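Local coordinates for DPS family protein (Vibrio cholerae O1 biovar El Tor, PDB 3IQ1) that probably binds and oxidises iron, as a Dps-family member of the ferritin-like superfamily that assembles into a shell of twelve subunits, at residues N25-Y30 with D68-R73. Sequence-based numbering, arbitrary orientation.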
loop_
_atom_site.group_PDB
_atom_site.type_symbol
_atom_site.label_atom_id
_atom_site.label_comp_id
_atom_site.label_asym_id
_atom_site.label_seq_id
_atom_site.Cartn_x
_atom_site.Cartn_y
_atom_site.Cartn_z
ATOM N N ASN B 25 -22.424 -22.977 -24.360
ATOM C CA ASN B 25 -23.398 -22.034 -24.995
ATOM C C ASN B 25 -23.480 -20.742 -24.204
ATOM O O ASN B 25 -23.580 -19.653 -24.733
ATOM C CB ASN B 25 -24.767 -22.675 -25.171
ATOM C CG ASN B 25 -24.772 -23.714 -26.248
ATOM O OD1 ASN B 25 -23.968 -23.667 -27.219
ATOM N ND2 ASN B 25 -25.730 -24.658 -26.139
ATOM N N LEU B 26 -23.396 -20.862 -22.891
ATOM C CA LEU B 26 -23.356 -19.676 -22.045
ATOM C C LEU B 26 -22.135 -18.811 -22.356
ATOM O O LEU B 26 -22.239 -17.595 -22.436
ATOM C CB LEU B 26 -23.394 -20.051 -20.580
ATOM C CG LEU B 26 -23.413 -18.919 -19.529
ATOM C CD1 LEU B 26 -24.657 -18.081 -19.585
ATOM C CD2 LEU B 26 -23.216 -19.526 -18.148
ATOM N N LEU B 27 -20.975 -19.441 -22.453
ATOM C CA LEU B 27 -19.702 -18.774 -22.770
ATOM C C LEU B 27 -19.809 -18.021 -24.089
ATOM O O LEU B 27 -19.367 -16.884 -24.175
ATOM C CB LEU B 27 -18.584 -19.824 -22.796
ATOM C CG LEU B 27 -17.215 -19.330 -23.236
ATOM C CD1 LEU B 27 -16.717 -18.214 -22.340
ATOM C CD2 LEU B 27 -16.242 -20.482 -23.259
ATOM N N ALA B 28 -20.423 -18.632 -25.093
ATOM C CA ALA B 28 -20.683 -17.949 -26.373
ATOM C C ALA B 28 -21.469 -16.662 -26.219
ATOM O O ALA B 28 -21.122 -15.638 -26.810
ATOM C CB ALA B 28 -21.394 -18.886 -27.330
ATOM N N ASN B 29 -22.532 -16.727 -25.408
ATOM C CA ASN B 29 -23.306 -15.554 -25.121
ATOM C C ASN B 29 -22.468 -14.506 -24.407
ATOM O O ASN B 29 -22.555 -13.326 -24.732
ATOM C CB ASN B 29 -24.541 -15.916 -24.326
ATOM C CG ASN B 29 -25.639 -16.542 -25.213
ATOM O OD1 ASN B 29 -26.225 -17.596 -24.836
ATOM N ND2 ASN B 29 -25.936 -15.951 -26.304
ATOM N N TYR B 30 -21.709 -14.908 -23.392
ATOM C CA TYR B 30 -20.828 -13.961 -22.726
ATOM C C TYR B 30 -19.898 -13.240 -23.661
ATOM O O TYR B 30 -19.630 -12.037 -23.493
ATOM C CB TYR B 30 -20.011 -14.602 -21.609
ATOM C CG TYR B 30 -20.617 -14.605 -20.244
ATOM C CD1 TYR B 30 -21.429 -15.636 -19.805
ATOM C CD2 TYR B 30 -20.378 -13.580 -19.372
ATOM C CE1 TYR B 30 -21.974 -15.640 -18.557
ATOM C CE2 TYR B 30 -20.927 -13.605 -18.076
ATOM C CZ TYR B 30 -21.727 -14.601 -17.694
ATOM O OH TYR B 30 -22.273 -14.568 -16.418
ATOM N N ASP B 68 -13.455 -15.911 -17.926
ATOM C CA ASP B 68 -12.254 -16.666 -17.491
ATOM C C ASP B 68 -12.689 -17.877 -16.626
ATOM O O ASP B 68 -12.293 -19.024 -16.880
ATOM C CB ASP B 68 -11.336 -15.772 -16.642
ATOM C CG ASP B 68 -10.808 -14.513 -17.381
ATOM O OD1 ASP B 68 -10.975 -14.441 -18.611
ATOM O OD2 ASP B 68 -10.182 -13.605 -16.718
ATOM N N GLU B 69 -13.540 -17.605 -15.658
ATOM C CA GLU B 69 -13.995 -18.608 -14.684
ATOM C C GLU B 69 -14.870 -19.673 -15.353
ATOM O O GLU B 69 -14.844 -20.818 -14.995
ATOM C CB GLU B 69 -14.639 -17.988 -13.420
ATOM C CG GLU B 69 -14.702 -18.919 -12.137
ATOM C CD GLU B 69 -15.060 -18.211 -10.798
ATOM O OE1 GLU B 69 -15.110 -18.888 -9.750
ATOM O OE2 GLU B 69 -15.276 -16.990 -10.777
ATOM N N LEU B 70 -15.649 -19.249 -16.329
ATOM C CA LEU B 70 -16.495 -20.168 -17.057
ATOM C C LEU B 70 -15.714 -21.128 -17.951
ATOM O O LEU B 70 -15.938 -22.338 -17.922
ATOM C CB LEU B 70 -17.497 -19.334 -17.846
ATOM C CG LEU B 70 -18.596 -19.922 -18.607
ATOM C CD1 LEU B 70 -19.401 -20.923 -17.727
ATOM C CD2 LEU B 70 -19.511 -18.735 -19.083
ATOM N N ALA B 71 -14.741 -20.618 -18.719
ATOM C CA ALA B 71 -13.891 -21.491 -19.507
ATOM C C ALA B 71 -13.142 -22.484 -18.601
ATOM O O ALA B 71 -13.064 -23.664 -18.962
ATOM C CB ALA B 71 -12.862 -20.679 -20.327
ATOM N N GLU B 72 -12.672 -22.021 -17.452
ATOM C CA GLU B 72 -11.962 -22.894 -16.478
ATOM C C GLU B 72 -12.914 -23.972 -15.920
ATOM O O GLU B 72 -12.492 -25.111 -15.700
ATOM C CB GLU B 72 -11.402 -22.103 -15.329
ATOM C CG GLU B 72 -10.304 -21.233 -15.660
ATOM C CD GLU B 72 -9.707 -20.641 -14.411
ATOM O OE1 GLU B 72 -10.449 -20.417 -13.381
ATOM O OE2 GLU B 72 -8.504 -20.400 -14.500
ATOM N N ARG B 73 -14.168 -23.627 -15.675
ATOM C CA ARG B 73 -15.148 -24.636 -15.202
ATOM C C ARG B 73 -15.352 -25.725 -16.269
ATOM O O ARG B 73 -15.436 -26.879 -15.960
ATOM C CB ARG B 73 -16.501 -24.003 -14.815
ATOM C CG ARG B 73 -17.469 -24.935 -14.142
ATOM C CD ARG B 73 -16.977 -25.469 -12.796
ATOM N NE ARG B 73 -17.705 -26.649 -12.379
ATOM C CZ ARG B 73 -17.280 -27.487 -11.443
ATOM N NH1 ARG B 73 -16.178 -27.190 -10.754
ATOM N NH2 ARG B 73 -17.976 -28.572 -11.138
#
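L70 reaches from helix 49-76 into the notch formed by L26, L27 and Y30 of helix 13-43, and every contact here is apolar. Its CG lies anti to the backbone N (chi1 -174°), which extends the side chain across the gap and brings CD2 in as the leading methyl. CD2 comes down on the backbone of the opposing helix, 3.7 Å from L27 CA, with L27 CB alongside. L26 crosses the L70 side chain at about a right angle, its CD2 3.9 Å from L70 CD2 and nearly as close to CD1. Y30 also meets this methyl, its CD1 3.7 Å from L70 CD2, with the ring oblique to it. A looser touch, L27 CD2 to A71 CB at 4.5 Å, extends the contact past L70.

No hydrogen bond links the two segments. The hydroxyl of the buried Y30 hydrogen-bonds to Q121 on helix 103-131 and Q147 on helix 134-158, while R73 forms salt bridges with D133 and with E148 of a second subunit.

The two segment axes run nearly antiparallel (159°) and come within 10.1 Å of each other; the contact joins the first two long helices of the four-helix bundle of the ferritin-like fold.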